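Local coordinates for protein glucoamylase (Thermoanaerobacterium thermosaccharolyticum, PDB 1LF6) that probably hydrolyses terminal alpha-1,4-linked glucose units successively from the non-reducing ends of glucan chains, releasing beta-D-glucose, at residues A[496-502]-A[552-558]; A[501-507]-A[528-533]; A[48-52]-A[62-67]; A[36-40]-A[51-55]. All blocks are in the same frame, centred on the assembly; numbering follows the deposited sequence.

From the N terminus, interaction 4 comes first, closing the short loop between residues 36-40 and 51-55. Interaction 3 starts before that loop has ended: it brings 48-52 against 62-67 and shares W51 and F52 with interaction 4. Strand 51-55 thus lies between strands 39-42 and 58-63 in one antiparallel sheet of the N-terminal beta-sandwich domain. Far along the chain, in the helical GH15 domain, interaction 1 closes a larger loop by joining 496-502 to helix 550-562. Interaction 2, 501-507 with 528-533, is nested inside it. Both use Y501 and Y502, and V558 packs on V532 between them. The centres of interactions 1 and 3 lie about 47 Å apart.

Interaction 1: residues A[496-502]-A[552-558]; sequences LGNGQYY and ILNTLKV
A type II' beta turn opens 496-502, with G499 N bonded to L496 O at 2.7 Å and G497 at phi/psi 40/-131. L496 (mt) sets CD1 3.5 Å from V558 CG1. N498 (p) forms an Asx turn, its OD1 taking Q500 N at 2.8 Å; water 1 lies 2.7 Å from N498 OD1 and 2.6 Å from N554 O. Q500 O lies 3.4 Å from N554 CB. Y501 is extended (179/159, chi1 p), its CA 4.3 Å from T555 CA. V558 (t) lies over one face of the Y501 ring in a CH-pi contact, CG1 4.3 Å from the centroid, while L496 N donates to Y501 OH at 3.2 Å; that OH itself bonds K529 O. Y502 N gives the cross-segment hydrogen bond to T555 OG1 (m), 3.0 Å and nearly straight; that hydroxyl also bonds K551 O. Beyond it, Y502 CE1 meets I552 CD1 at 3.8 Å. The arrangement is a beta turn and short strand laid on helix 550-562, peripheral packing in the GH15 catalytic domain, away from the active-site residues.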
# COMPACT_ATOMS: atom_id res chain seq x y z
N LEU A 496 0.88 31.03 -17.49
CA LEU A 496 2.11 30.26 -17.60
C LEU A 496 2.64 30.15 -19.02
O LEU A 496 1.87 30.08 -19.98
CB LEU A 496 1.90 28.85 -17.02
CG LEU A 496 1.51 28.75 -15.55
CD1 LEU A 496 1.24 27.30 -15.18
CD2 LEU A 496 2.63 29.32 -14.68
N GLY A 497 3.97 30.14 -19.14
CA GLY A 497 4.62 30.03 -20.43
C GLY A 497 3.98 30.83 -21.54
O GLY A 497 3.68 32.02 -21.38
N ASN A 498 3.76 30.17 -22.68
CA ASN A 498 3.15 30.81 -23.84
C ASN A 498 1.63 30.95 -23.69
O ASN A 498 0.94 31.33 -24.64
CB ASN A 498 3.49 30.03 -25.11
CG ASN A 498 2.68 28.75 -25.24
OD1 ASN A 498 2.00 28.32 -24.31
ND2 ASN A 498 2.76 28.13 -26.42
N GLY A 499 1.11 30.63 -22.51
CA GLY A 499 -0.32 30.75 -22.24
C GLY A 499 -1.23 29.70 -22.86
O GLY A 499 -2.45 29.78 -22.72
N GLN A 500 -0.65 28.71 -23.53
CA GLN A 500 -1.42 27.66 -24.19
C GLN A 500 -1.12 26.30 -23.57
O GLN A 500 0.01 25.81 -23.65
CB GLN A 500 -1.06 27.63 -25.67
CG GLN A 500 -1.42 28.90 -26.42
CD GLN A 500 -0.53 29.13 -27.63
OE1 GLN A 500 0.49 29.81 -27.54
NE2 GLN A 500 -0.91 28.55 -28.76
N TYR A 501 -2.13 25.69 -22.96
CA TYR A 501 -1.97 24.39 -22.31
C TYR A 501 -3.25 23.87 -21.66
O TYR A 501 -4.16 24.64 -21.37
CB TYR A 501 -0.89 24.48 -21.22
CG TYR A 501 -1.06 25.66 -20.27
CD1 TYR A 501 -0.48 26.90 -20.54
CD2 TYR A 501 -1.80 25.52 -19.08
CE1 TYR A 501 -0.62 27.97 -19.65
CE2 TYR A 501 -1.94 26.59 -18.19
CZ TYR A 501 -1.34 27.81 -18.48
OH TYR A 501 -1.43 28.86 -17.59
N TYR A 502 -3.31 22.56 -21.45
CA TYR A 502 -4.45 21.97 -20.76
C TYR A 502 -4.25 22.34 -19.29
O TYR A 502 -3.12 22.29 -18.79
CB TYR A 502 -4.46 20.44 -20.86
CG TYR A 502 -4.84 19.88 -22.21
CD1 TYR A 502 -3.88 19.32 -23.05
CD2 TYR A 502 -6.16 19.93 -22.66
CE1 TYR A 502 -4.23 18.82 -24.31
CE2 TYR A 502 -6.52 19.44 -23.91
CZ TYR A 502 -5.55 18.89 -24.74
OH TYR A 502 -5.90 18.45 -25.99
N ILE A 552 -0.71 18.79 -26.59
CA ILE A 552 -0.03 17.96 -25.60
C ILE A 552 1.39 18.49 -25.39
O ILE A 552 1.84 18.65 -24.26
CB ILE A 552 0.06 16.48 -26.07
CG1 ILE A 552 -1.34 15.86 -26.10
CG2 ILE A 552 1.01 15.69 -25.16
CD1 ILE A 552 -2.03 15.80 -24.75
N LEU A 553 2.09 18.76 -26.49
CA LEU A 553 3.45 19.27 -26.42
C LEU A 553 3.51 20.61 -25.68
O LEU A 553 4.41 20.84 -24.88
CB LEU A 553 4.05 19.41 -27.83
CG LEU A 553 4.49 18.12 -28.54
CD1 LEU A 553 5.51 17.39 -27.69
CD2 LEU A 553 3.30 17.23 -28.78
N ASN A 554 2.55 21.49 -25.96
CA ASN A 554 2.49 22.80 -25.32
C ASN A 554 2.33 22.65 -23.81
O ASN A 554 2.95 23.37 -23.02
CB ASN A 554 1.32 23.62 -25.86
CG ASN A 554 1.58 24.18 -27.25
OD1 ASN A 554 0.66 24.66 -27.92
ND2 ASN A 554 2.83 24.13 -27.69
N THR A 555 1.48 21.72 -23.40
CA THR A 555 1.21 21.48 -21.99
C THR A 555 2.48 20.95 -21.33
O THR A 555 2.83 21.36 -20.23
CB THR A 555 0.05 20.48 -21.82
OG1 THR A 555 -1.09 20.94 -22.55
CG2 THR A 555 -0.32 20.33 -20.35
N LEU A 556 3.15 20.04 -22.02
CA LEU A 556 4.38 19.43 -21.53
C LEU A 556 5.40 20.52 -21.15
O LEU A 556 6.07 20.42 -20.12
CB LEU A 556 4.96 18.52 -22.61
CG LEU A 556 5.16 17.03 -22.35
CD1 LEU A 556 4.01 16.44 -21.57
CD2 LEU A 556 5.32 16.31 -23.70
N LYS A 557 5.51 21.55 -21.99
CA LYS A 557 6.44 22.64 -21.74
C LYS A 557 6.14 23.36 -20.43
O LYS A 557 7.04 23.66 -19.65
CB LYS A 557 6.41 23.67 -22.87
CG LYS A 557 6.76 23.12 -24.24
CD LYS A 557 6.90 24.25 -25.25
CE LYS A 557 7.00 23.72 -26.67
NZ LYS A 557 5.73 23.07 -27.10
N VAL A 558 4.86 23.63 -20.20
CA VAL A 558 4.44 24.32 -18.98
C VAL A 558 4.61 23.43 -17.76
O VAL A 558 5.04 23.89 -16.69
CB VAL A 558 2.97 24.78 -19.10
CG1 VAL A 558 2.53 25.43 -17.80
CG2 VAL A 558 2.83 25.76 -20.25
O HOH W 1 3.12 25.92 -23.58

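Interaction 2: residues A[501-507]-A[528-533]; sequences YYIRIAG and QKEIVD
Segment 501-507 starts as strand 501-502 and kinks at R504 (phi/psi -61/-50) before extending again through I505 and A506. Opposite it, 528-530 makes a 3-10 turn, with I531 N bonded to Q528 O at 3.3 Å, and 531-533 runs on extended. CA atoms approach to 4.7 Å between R504 and V532 and to 6.2 Å between A506 and Q528. The backbones meet directly where R504 N donates to I531 O at 2.9 Å. Water 2 links Y502 O (2.9 Å) to D533 N (2.8 Å), and water 5 links I505 N (3.0 Å) to Q528 O (2.8 Å).

Among side chains, Y501 (chi1 p) donates OH to K529 O at 2.6 Å and rests CD2 3.6 Å from V532 CG1. Q528 (pt) reaches G507 N with OE1 at 2.8 Å. R504 is fully extended (tttt), its CG 3.6 Å from D533 CB. Its NE makes a long, out-of-plane salt bridge of 3.7 Å to D533 OD2, and water 4 joins the same two atoms at 2.9 and 2.8 Å. R504 NH1 also pairs with E439 and with E435, the probable catalytic proton acceptor; D533 OD1 bonds S535 and OD2 bonds W437. Helix 550-562 borders V532 and Y501 through V558, helix 468-489 packs on Y502, and strand 490-491 lies against Y501, I503 and K529.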
# COMPACT_ATOMS: atom_id res chain seq x y z
N TYR A 501 -2.13 25.69 -22.96
CA TYR A 501 -1.97 24.39 -22.31
C TYR A 501 -3.25 23.87 -21.66
O TYR A 501 -4.16 24.64 -21.37
CB TYR A 501 -0.89 24.48 -21.22
CG TYR A 501 -1.06 25.66 -20.27
CD1 TYR A 501 -0.48 26.90 -20.54
CD2 TYR A 501 -1.80 25.52 -19.08
CE1 TYR A 501 -0.62 27.97 -19.65
CE2 TYR A 501 -1.94 26.59 -18.19
CZ TYR A 501 -1.34 27.81 -18.48
OH TYR A 501 -1.43 28.86 -17.59
N TYR A 502 -3.31 22.56 -21.45
CA TYR A 502 -4.45 21.97 -20.76
C TYR A 502 -4.25 22.34 -19.29
O TYR A 502 -3.12 22.29 -18.79
CB TYR A 502 -4.46 20.44 -20.86
CG TYR A 502 -4.84 19.88 -22.21
CD1 TYR A 502 -3.88 19.32 -23.05
CD2 TYR A 502 -6.16 19.93 -22.66
CE1 TYR A 502 -4.23 18.82 -24.31
CE2 TYR A 502 -6.52 19.44 -23.91
CZ TYR A 502 -5.55 18.89 -24.74
OH TYR A 502 -5.90 18.45 -25.99
N ILE A 503 -5.32 22.74 -18.61
CA ILE A 503 -5.19 23.08 -17.21
C ILE A 503 -5.60 21.86 -16.39
O ILE A 503 -6.10 20.88 -16.95
CB ILE A 503 -6.08 24.30 -16.83
CG1 ILE A 503 -7.56 23.98 -17.03
CG2 ILE A 503 -5.66 25.49 -17.67
CD1 ILE A 503 -8.50 25.19 -16.74
N ARG A 504 -5.39 21.90 -15.08
CA ARG A 504 -5.75 20.78 -14.23
C ARG A 504 -7.25 20.51 -14.31
O ARG A 504 -7.68 19.37 -14.53
CB ARG A 504 -5.37 21.05 -12.78
CG ARG A 504 -5.78 19.91 -11.85
CD ARG A 504 -5.49 20.20 -10.39
NE ARG A 504 -6.05 19.16 -9.53
CZ ARG A 504 -6.18 19.27 -8.21
NH1 ARG A 504 -6.71 18.27 -7.51
NH2 ARG A 504 -5.80 20.38 -7.59
N ILE A 505 -8.04 21.55 -14.13
CA ILE A 505 -9.48 21.39 -14.17
C ILE A 505 -10.19 22.73 -14.33
O ILE A 505 -9.81 23.73 -13.73
CB ILE A 505 -9.96 20.63 -12.90
CG1 ILE A 505 -11.41 20.18 -13.06
CG2 ILE A 505 -9.77 21.51 -11.67
CD1 ILE A 505 -11.80 19.07 -12.10
N ALA A 506 -11.20 22.74 -15.20
CA ALA A 506 -11.99 23.94 -15.48
C ALA A 506 -13.29 23.90 -14.68
O ALA A 506 -13.93 22.85 -14.60
CB ALA A 506 -12.29 24.03 -16.97
N GLY A 507 -13.68 25.03 -14.10
CA GLY A 507 -14.90 25.08 -13.32
C GLY A 507 -16.13 25.44 -14.14
O GLY A 507 -17.25 25.07 -13.80
N GLN A 528 -8.06 29.04 -11.98
CA GLN A 528 -7.94 27.74 -12.63
C GLN A 528 -6.81 27.66 -13.65
O GLN A 528 -6.18 26.62 -13.81
CB GLN A 528 -9.28 27.35 -13.29
CG GLN A 528 -9.81 28.35 -14.30
CD GLN A 528 -11.08 27.87 -14.99
OE1 GLN A 528 -11.82 27.04 -14.46
NE2 GLN A 528 -11.34 28.41 -16.17
N LYS A 529 -6.55 28.77 -14.34
CA LYS A 529 -5.50 28.81 -15.36
C LYS A 529 -4.07 28.79 -14.82
O LYS A 529 -3.13 28.61 -15.58
CB LYS A 529 -5.71 30.04 -16.25
CG LYS A 529 -7.00 29.98 -17.07
CD LYS A 529 -7.26 31.29 -17.79
CE LYS A 529 -7.61 32.40 -16.81
NZ LYS A 529 -7.82 33.67 -17.52
N GLU A 530 -3.91 28.96 -13.51
CA GLU A 530 -2.59 28.93 -12.89
C GLU A 530 -2.18 27.51 -12.53
O GLU A 530 -1.02 27.25 -12.21
CB GLU A 530 -2.56 29.74 -11.59
CG GLU A 530 -2.89 31.22 -11.67
CD GLU A 530 -2.83 31.88 -10.29
OE1 GLU A 530 -1.74 31.89 -9.69
OE2 GLU A 530 -3.87 32.37 -9.80
N ILE A 531 -3.14 26.59 -12.57
CA ILE A 531 -2.87 25.21 -12.16
C ILE A 531 -2.76 24.17 -13.26
O ILE A 531 -3.71 23.94 -14.01
CB ILE A 531 -3.96 24.73 -11.18
CG1 ILE A 531 -4.25 25.83 -10.15
CG2 ILE A 531 -3.54 23.44 -10.51
CD1 ILE A 531 -3.07 26.22 -9.27
N VAL A 532 -1.59 23.54 -13.36
CA VAL A 532 -1.38 22.47 -14.34
C VAL A 532 -1.17 21.16 -13.59
O VAL A 532 -0.77 21.17 -12.42
CB VAL A 532 -0.17 22.77 -15.29
CG1 VAL A 532 -0.50 23.97 -16.16
CG2 VAL A 532 1.11 23.00 -14.50
N ASP A 533 -1.44 20.05 -14.26
CA ASP A 533 -1.37 18.72 -13.65
C ASP A 533 -0.91 17.71 -14.70
O ASP A 533 -1.49 17.62 -15.78
CB ASP A 533 -2.78 18.39 -13.14
CG ASP A 533 -2.87 17.08 -12.39
OD1 ASP A 533 -2.19 16.11 -12.78
OD2 ASP A 533 -3.64 17.03 -11.40
O HOH W 2 -2.14 20.18 -17.00
O HOH W 3 -4.58 18.58 -16.49
O HOH W 4 -6.42 16.69 -10.96
O HOH W 5 -7.08 24.11 -12.91

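Interaction 3: residues A[48-52]-A[62-67]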
# COMPACT_ATOMS: atom_id res chain seq x y z
N SER A 48 -3.92 -19.14 4.96
CA SER A 48 -3.20 -18.35 5.96
C SER A 48 -3.59 -16.88 5.84
O SER A 48 -3.03 -16.15 5.02
CB SER A 48 -1.69 -18.50 5.75
OG SER A 48 -0.97 -17.78 6.74
N LYS A 49 -4.55 -16.46 6.66
CA LYS A 49 -5.03 -15.09 6.63
C LYS A 49 -4.28 -14.15 7.57
O LYS A 49 -4.85 -13.56 8.48
CB LYS A 49 -6.53 -15.06 6.95
CG LYS A 49 -7.38 -15.93 6.03
CD LYS A 49 -8.86 -15.59 6.18
CE LYS A 49 -9.77 -16.66 5.59
NZ LYS A 49 -9.34 -17.15 4.26
N VAL A 50 -2.98 -14.03 7.33
CA VAL A 50 -2.11 -13.16 8.11
C VAL A 50 -1.16 -12.39 7.19
O VAL A 50 -0.53 -12.98 6.31
CB VAL A 50 -1.24 -13.97 9.10
CG1 VAL A 50 -0.21 -13.06 9.78
CG2 VAL A 50 -2.12 -14.64 10.15
N TRP A 51 -1.07 -11.08 7.39
CA TRP A 51 -0.19 -10.23 6.60
C TRP A 51 0.73 -9.51 7.56
O TRP A 51 0.33 -9.17 8.67
CB TRP A 51 -0.99 -9.15 5.85
CG TRP A 51 -1.87 -9.63 4.74
CD1 TRP A 51 -1.62 -9.54 3.40
CD2 TRP A 51 -3.19 -10.16 4.87
NE1 TRP A 51 -2.71 -9.97 2.69
CE2 TRP A 51 -3.69 -10.37 3.57
CE3 TRP A 51 -4.00 -10.50 5.97
CZ2 TRP A 51 -4.96 -10.88 3.33
CZ3 TRP A 51 -5.26 -11.01 5.73
CH2 TRP A 51 -5.74 -11.20 4.42
N PHE A 52 1.97 -9.26 7.14
CA PHE A 52 2.91 -8.53 7.99
C PHE A 52 3.64 -7.45 7.20
O PHE A 52 3.70 -7.51 5.97
CB PHE A 52 3.95 -9.48 8.61
CG PHE A 52 4.88 -10.11 7.61
CD1 PHE A 52 4.54 -11.30 6.98
CD2 PHE A 52 6.09 -9.50 7.28
CE1 PHE A 52 5.38 -11.88 6.04
CE2 PHE A 52 6.94 -10.07 6.34
CZ PHE A 52 6.59 -11.27 5.72
N VAL A 62 0.62 -5.92 11.63
CA VAL A 62 0.34 -7.30 11.25
C VAL A 62 -1.17 -7.37 11.13
O VAL A 62 -1.90 -6.89 12.01
CB VAL A 62 0.83 -8.32 12.31
CG1 VAL A 62 0.59 -9.74 11.81
CG2 VAL A 62 2.31 -8.11 12.60
N TYR A 63 -1.65 -7.98 10.05
CA TYR A 63 -3.08 -8.07 9.79
C TYR A 63 -3.69 -9.46 9.88
O TYR A 63 -3.06 -10.45 9.48
CB TYR A 63 -3.36 -7.49 8.40
CG TYR A 63 -2.91 -6.05 8.23
CD1 TYR A 63 -3.83 -5.01 8.19
CD2 TYR A 63 -1.55 -5.74 8.15
CE1 TYR A 63 -3.42 -3.68 8.06
CE2 TYR A 63 -1.13 -4.41 8.03
CZ TYR A 63 -2.06 -3.39 7.98
OH TYR A 63 -1.64 -2.08 7.86
N TYR A 64 -4.92 -9.51 10.38
CA TYR A 64 -5.69 -10.74 10.53
C TYR A 64 -7.09 -10.40 11.04
O TYR A 64 -7.24 -9.55 11.92
CB TYR A 64 -5.01 -11.71 11.52
CG TYR A 64 -5.96 -12.74 12.11
CD1 TYR A 64 -6.74 -12.43 13.23
CD2 TYR A 64 -6.12 -14.00 11.52
CE1 TYR A 64 -7.65 -13.35 13.75
CE2 TYR A 64 -7.04 -14.92 12.04
CZ TYR A 64 -7.79 -14.59 13.15
OH TYR A 64 -8.70 -15.49 13.67
N PRO A 65 -8.13 -11.06 10.51
CA PRO A 65 -8.09 -12.10 9.47
C PRO A 65 -8.31 -11.53 8.07
O PRO A 65 -8.41 -12.28 7.10
CB PRO A 65 -9.21 -13.02 9.89
CG PRO A 65 -10.25 -12.04 10.33
CD PRO A 65 -9.46 -11.02 11.14
N THR A 66 -8.41 -10.21 7.99
CA THR A 66 -8.62 -9.54 6.71
C THR A 66 -7.50 -8.52 6.52
O THR A 66 -6.91 -8.05 7.49
CB THR A 66 -9.96 -8.80 6.66
OG1 THR A 66 -10.00 -7.82 7.70
CG2 THR A 66 -11.13 -9.78 6.83
N ILE A 67 -7.24 -8.17 5.27
CA ILE A 67 -6.16 -7.23 4.96
C ILE A 67 -6.40 -5.80 5.46
O ILE A 67 -5.50 -4.97 5.37
CB ILE A 67 -5.87 -7.25 3.44
CG1 ILE A 67 -4.44 -6.76 3.19
CG2 ILE A 67 -6.90 -6.41 2.69
CD1 ILE A 67 -3.98 -7.00 1.76
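The W51 indole is the apolar centre. I67 packs over its face in a CH-pi contact, CG1 3.7 Å from the centroid of the five-membered ring, while W51 CZ3 lies 3.4 Å from T66 C. On the same side of the sheet, W51 CB touches Y63 CB at 3.9 Å. The other side carries V50, whose CG1 meets V62 CG1 at 4.0 Å and whose CG2 lies 4.3 Å from Y64 CD2; F52 and V62 also point that way, toward L133 of strand 132-141.

Between these layers the backbones zip together. W51 and Y63 form an antiparallel hydrogen-bonded pair, W51 N to Y63 O at 3.0 Å and Y63 N to W51 O at 2.7 Å, followed by the non-hydrogen-bonded pair F52 and V62. V50 CA adds a CA-H...O contact with Y63 O at 3.2 Å. Farther out the strands give way to turns: K49 centres an inverse gamma turn, its CB 3.4 Å from the O of P65, a residue preceded by a cis peptide. At the polar edge K49 NZ bonds Y46 O and Y63 OH bonds H338. This is a beta hairpin, 51-55 with 58-63, within an antiparallel sheet of the N-terminal beta-sandwich.

Interaction 4: residues A[36-40]-A[51-55]; sequences QKQGV and WFTLA
Two backbone hydrogen bonds hold this antiparallel hairpin, strand 39-42 against 51-55, together: Q38 N to L54 O at 2.7 Å and L54 N to G39 O at 2.8 Å. Q38 and G39 thus both face L54, as in a beta bulge. Q38 has phi/psi -82/-21, G39 is extended at -176/162, and before the bulge K37 CA lies 4.8 Å from A55 CA. G39 and L54 have CA atoms 5.0 Å apart. The next pair, V40 with T53, is non-hydrogen-bonded, its CA atoms about 4.2 Å apart. CA-H...O contacts supplement the bonds: K37 CA to L54 O at 3.2 Å, T53 CA to G39 O and V40 CA to F52 O at 3.3 Å each.

K37 (mmtt) extends past A55, CD 4.0 Å from A55 CB, and forms a salt bridge with E61. T53 OG1 bonds S60. L54 (mt) lies on the sheet face where G39 has no side chain, and continues onto Y107 and L109 of strand 107-113. Q36 bonds N629 of the helical domain; the side chain of Q36 is about 9 Å from that of W325, a probable substrate-binding residue. On the opposite face from L54, V40 CG1 packs 3.9 Å from T53 CG2.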
# COMPACT_ATOMS: atom_id res chain seq x y z
N GLN A 36 6.77 3.99 5.95
CA GLN A 36 7.86 3.59 5.05
C GLN A 36 8.19 2.15 5.44
O GLN A 36 8.69 1.89 6.54
CB GLN A 36 9.07 4.52 5.23
CG GLN A 36 10.41 3.93 4.78
CD GLN A 36 10.50 3.62 3.29
OE1 GLN A 36 11.49 3.06 2.84
NE2 GLN A 36 9.47 3.99 2.52
N LYS A 37 7.91 1.22 4.54
CA LYS A 37 8.14 -0.19 4.83
C LYS A 37 9.34 -0.81 4.14
O LYS A 37 9.60 -0.56 2.96
CB LYS A 37 6.88 -1.00 4.49
CG LYS A 37 5.61 -0.49 5.15
CD LYS A 37 5.74 -0.47 6.67
CE LYS A 37 4.43 -0.06 7.32
NZ LYS A 37 4.56 0.06 8.80
N GLN A 38 10.06 -1.64 4.89
CA GLN A 38 11.23 -2.35 4.37
C GLN A 38 10.73 -3.59 3.65
O GLN A 38 11.43 -4.15 2.81
CB GLN A 38 12.14 -2.78 5.52
CG GLN A 38 12.96 -1.67 6.14
CD GLN A 38 13.71 -2.14 7.36
OE1 GLN A 38 13.10 -2.51 8.36
NE2 GLN A 38 15.03 -2.14 7.28
N GLY A 39 9.51 -4.00 3.98
CA GLY A 39 8.94 -5.17 3.34
C GLY A 39 7.52 -5.45 3.78
O GLY A 39 7.06 -4.94 4.80
N VAL A 40 6.83 -6.26 2.98
CA VAL A 40 5.46 -6.65 3.27
C VAL A 40 5.32 -8.10 2.81
O VAL A 40 6.00 -8.51 1.87
CB VAL A 40 4.43 -5.77 2.53
CG1 VAL A 40 4.61 -4.31 2.93
CG2 VAL A 40 4.57 -5.94 1.02
N TRP A 51 -1.07 -11.08 7.39
CA TRP A 51 -0.19 -10.23 6.60
C TRP A 51 0.73 -9.51 7.56
O TRP A 51 0.33 -9.17 8.67
CB TRP A 51 -0.99 -9.15 5.85
CG TRP A 51 -1.87 -9.63 4.74
CD1 TRP A 51 -1.62 -9.54 3.40
CD2 TRP A 51 -3.19 -10.16 4.87
NE1 TRP A 51 -2.71 -9.97 2.69
CE2 TRP A 51 -3.69 -10.37 3.57
CE3 TRP A 51 -4.00 -10.50 5.97
CZ2 TRP A 51 -4.96 -10.88 3.33
CZ3 TRP A 51 -5.26 -11.01 5.73
CH2 TRP A 51 -5.74 -11.20 4.42
N PHE A 52 1.97 -9.26 7.14
CA PHE A 52 2.91 -8.53 7.99
C PHE A 52 3.64 -7.45 7.20
O PHE A 52 3.70 -7.51 5.97
CB PHE A 52 3.95 -9.48 8.61
CG PHE A 52 4.88 -10.11 7.61
CD1 PHE A 52 4.54 -11.30 6.98
CD2 PHE A 52 6.09 -9.50 7.28
CE1 PHE A 52 5.38 -11.88 6.04
CE2 PHE A 52 6.94 -10.07 6.34
CZ PHE A 52 6.59 -11.27 5.72
N THR A 53 4.18 -6.47 7.91
CA THR A 53 4.94 -5.39 7.30
C THR A 53 6.17 -5.17 8.17
O THR A 53 6.14 -5.47 9.36
CB THR A 53 4.13 -4.06 7.23
OG1 THR A 53 3.80 -3.62 8.56
CG2 THR A 53 2.86 -4.26 6.44
N LEU A 54 7.24 -4.66 7.56
CA LEU A 54 8.48 -4.40 8.28
C LEU A 54 8.84 -2.92 8.16
O LEU A 54 8.63 -2.30 7.12
CB LEU A 54 9.62 -5.24 7.69
CG LEU A 54 9.41 -6.75 7.59
CD1 LEU A 54 10.61 -7.40 6.89
CD2 LEU A 54 9.21 -7.34 8.97
N ALA A 55 9.38 -2.36 9.24
CA ALA A 55 9.78 -0.96 9.26
C ALA A 55 10.79 -0.73 10.38
O ALA A 55 10.66 -1.30 11.47
CB ALA A 55 8.55 -0.06 9.47